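Local coordinates for protein putative NADH-flavin reductase (Streptococcus pneumoniae TIGR4, PDB 4R01) that is a putative NADH-flavin reductase, an oxidoreductase with a Rossmann fold that probably binds NAD(P)H and transfers its electrons to flavin, at residues D60-A65 and E82-L87. Residues are numbered along the deposited sequence; the frame is centred on the assembly and turned at random.
Sequences DAVISA and ELFNQL
F84 reaches from its helix to the strand and meets two residues there, V62 and S64, one at each of its two CE corners, both approaching the ring obliquely. The V62 methyl CG1 lies 4.1 Å from F84 CE1, an apolar contact. At the other corner the S64 hydroxyl OG comes to 4.0 Å from F84 CE2, and S64 CB follows at 4.1 Å; this is van der Waals packing, and no hydrogen bond joins the two segments. With CG1 anti to the backbone N (chi1 169°), it is this branch of V62, and not CG2, that meets the ring. V62 and S64 can share one ring because they stand two apart on strand 61-64, with both CB atoms directed at the helix while I63 turns to the other side of the sheet, where it packs against helix 184-196. The pairing illustrates how a Rossmann fold packs the helix of a beta-alpha-beta unit against its first strand: strand 61-64 is followed, after a loop, by helix 76-88, which returns the chain to the parallel neighbour, strand 94-98. With 9.3 Å between V62 CA and F84 CA, the phenyl group bridges much of the interval between sheet and helix. S64 OG also accepts a weak hydrogen bond from F66 N. Beyond this shell, F84 meets the F95 ring with planes at about 30° and touches I7 and L48, while backbone hydrogen bonds tie V62 to R94 and L96.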
loop_
_atom_site.group_PDB
_atom_site.type_symbol
_atom_site.label_atom_id
_atom_site.label_comp_id
_atom_site.label_asym_id
_atom_site.label_seq_id
_atom_site.Cartn_x
_atom_site.Cartn_y
_atom_site.Cartn_z
ATOM N N ASP A 60 8.341 41.126 5.937
ATOM C CA ASP A 60 9.103 40.453 4.894
ATOM C C ASP A 60 8.295 39.293 4.325
ATOM O O ASP A 60 8.335 39.019 3.124
ATOM C CB ASP A 60 10.441 39.955 5.438
ATOM C CG ASP A 60 11.399 41.085 5.743
ATOM O OD1 ASP A 60 11.460 42.044 4.945
ATOM O OD2 ASP A 60 12.088 41.016 6.781
ATOM N N ALA A 61 7.554 38.618 5.197
ATOM C CA ALA A 61 6.725 37.498 4.781
ATOM C C ALA A 61 5.535 37.308 5.714
ATOM O O ALA A 61 5.618 37.583 6.911
ATOM C CB ALA A 61 7.553 36.220 4.717
ATOM N N VAL A 62 4.428 36.837 5.151
ATOM C CA VAL A 62 3.238 36.520 5.927
ATOM C C VAL A 62 2.925 35.029 5.814
ATOM O O VAL A 62 2.728 34.514 4.714
ATOM C CB VAL A 62 2.026 37.346 5.460
ATOM C CG1 VAL A 62 0.749 36.816 6.081
ATOM C CG2 VAL A 62 2.223 38.818 5.799
ATOM N N ILE A 63 2.892 34.339 6.951
ATOM C CA ILE A 63 2.637 32.902 6.966
ATOM C C ILE A 63 1.252 32.589 7.517
ATOM O O ILE A 63 0.972 32.832 8.690
ATOM C CB ILE A 63 3.680 32.134 7.809
ATOM C CG1 ILE A 63 5.098 32.383 7.289
ATOM C CG2 ILE A 63 3.365 30.644 7.818
ATOM C CD1 ILE A 63 5.820 33.515 7.989
ATOM N N SER A 64 0.388 32.044 6.670
ATOM C CA SER A 64 -0.953 31.688 7.106
ATOM C C SER A 64 -1.025 30.226 7.531
ATOM O O SER A 64 -0.807 29.316 6.730
ATOM C CB SER A 64 -1.974 31.963 6.004
ATOM O OG SER A 64 -3.262 31.528 6.401
ATOM N N ALA A 65 -1.322 30.019 8.808
ATOM C CA ALA A 65 -1.530 28.690 9.355
ATOM C C ALA A 65 -3.006 28.519 9.678
ATOM O O ALA A 65 -3.377 27.794 10.598
ATOM C CB ALA A 65 -0.677 28.478 10.595
ATOM N N GLU A 82 -8.242 34.702 -1.443
ATOM C CA GLU A 82 -8.758 35.853 -2.173
ATOM C C GLU A 82 -8.494 37.138 -1.397
ATOM O O GLU A 82 -8.141 38.164 -1.976
ATOM C CB GLU A 82 -10.255 35.692 -2.438
ATOM C CG GLU A 82 -10.730 36.337 -3.727
ATOM C CD GLU A 82 -10.342 35.535 -4.956
ATOM O OE1 GLU A 82 -10.793 34.376 -5.074
ATOM O OE2 GLU A 82 -9.587 36.060 -5.800
ATOM N N LEU A 83 -8.659 37.064 -0.079
ATOM C CA LEU A 83 -8.414 38.204 0.796
ATOM C C LEU A 83 -6.940 38.588 0.837
ATOM O O LEU A 83 -6.587 39.757 0.666
ATOM C CB LEU A 83 -8.901 37.904 2.213
ATOM C CG LEU A 83 -8.393 38.879 3.277
ATOM C CD1 LEU A 83 -9.091 40.230 3.169
ATOM C CD2 LEU A 83 -8.558 38.292 4.663
ATOM N N PHE A 84 -6.083 37.599 1.075
ATOM C CA PHE A 84 -4.653 37.847 1.186
ATOM C C PHE A 84 -4.073 38.378 -0.115
ATOM O O PHE A 84 -3.194 39.241 -0.101
ATOM C CB PHE A 84 -3.920 36.579 1.611
ATOM C CG PHE A 84 -3.922 36.353 3.092
ATOM C CD1 PHE A 84 -3.288 37.247 3.937
ATOM C CD2 PHE A 84 -4.551 35.247 3.640
ATOM C CE1 PHE A 84 -3.285 37.049 5.300
ATOM C CE2 PHE A 84 -4.551 35.041 5.004
ATOM C CZ PHE A 84 -3.914 35.944 5.834
ATOM N N ASN A 85 -4.571 37.867 -1.236
ATOM C CA ASN A 85 -4.159 38.363 -2.540
ATOM C C ASN A 85 -4.474 39.849 -2.682
ATOM O O ASN A 85 -3.641 40.627 -3.138
ATOM C CB ASN A 85 -4.835 37.567 -3.657
ATOM C CG ASN A 85 -4.422 38.036 -5.037
ATOM O OD1 ASN A 85 -3.282 37.839 -5.455
ATOM N ND2 ASN A 85 -5.355 38.647 -5.759
ATOM N N GLN A 86 -5.670 40.226 -2.279
ATOM C CA GLN A 86 -6.104 41.605 -2.297
ATOM C C GLN A 86 -5.206 42.485 -1.474
ATOM O O GLN A 86 -5.026 43.615 -1.801
ATOM C CB GLN A 86 -7.511 41.741 -1.742
ATOM C CG GLN A 86 -8.616 41.504 -2.742
ATOM C CD GLN A 86 -9.892 40.980 -2.103
ATOM O OE1 GLN A 86 -10.038 40.976 -0.888
ATOM N NE2 GLN A 86 -10.821 40.540 -2.929
ATOM N N LEU A 87 -4.632 41.941 -0.416
ATOM C CA LEU A 87 -3.825 42.702 0.531
ATOM C C LEU A 87 -2.347 42.738 0.158
ATOM O O LEU A 87 -1.659 43.723 0.426
ATOM C CB LEU A 87 -3.977 42.124 1.939
ATOM C CG LEU A 87 -5.382 42.135 2.543
ATOM C CD1 LEU A 87 -5.355 41.590 3.961
ATOM C CD2 LEU A 87 -5.961 43.538 2.518
#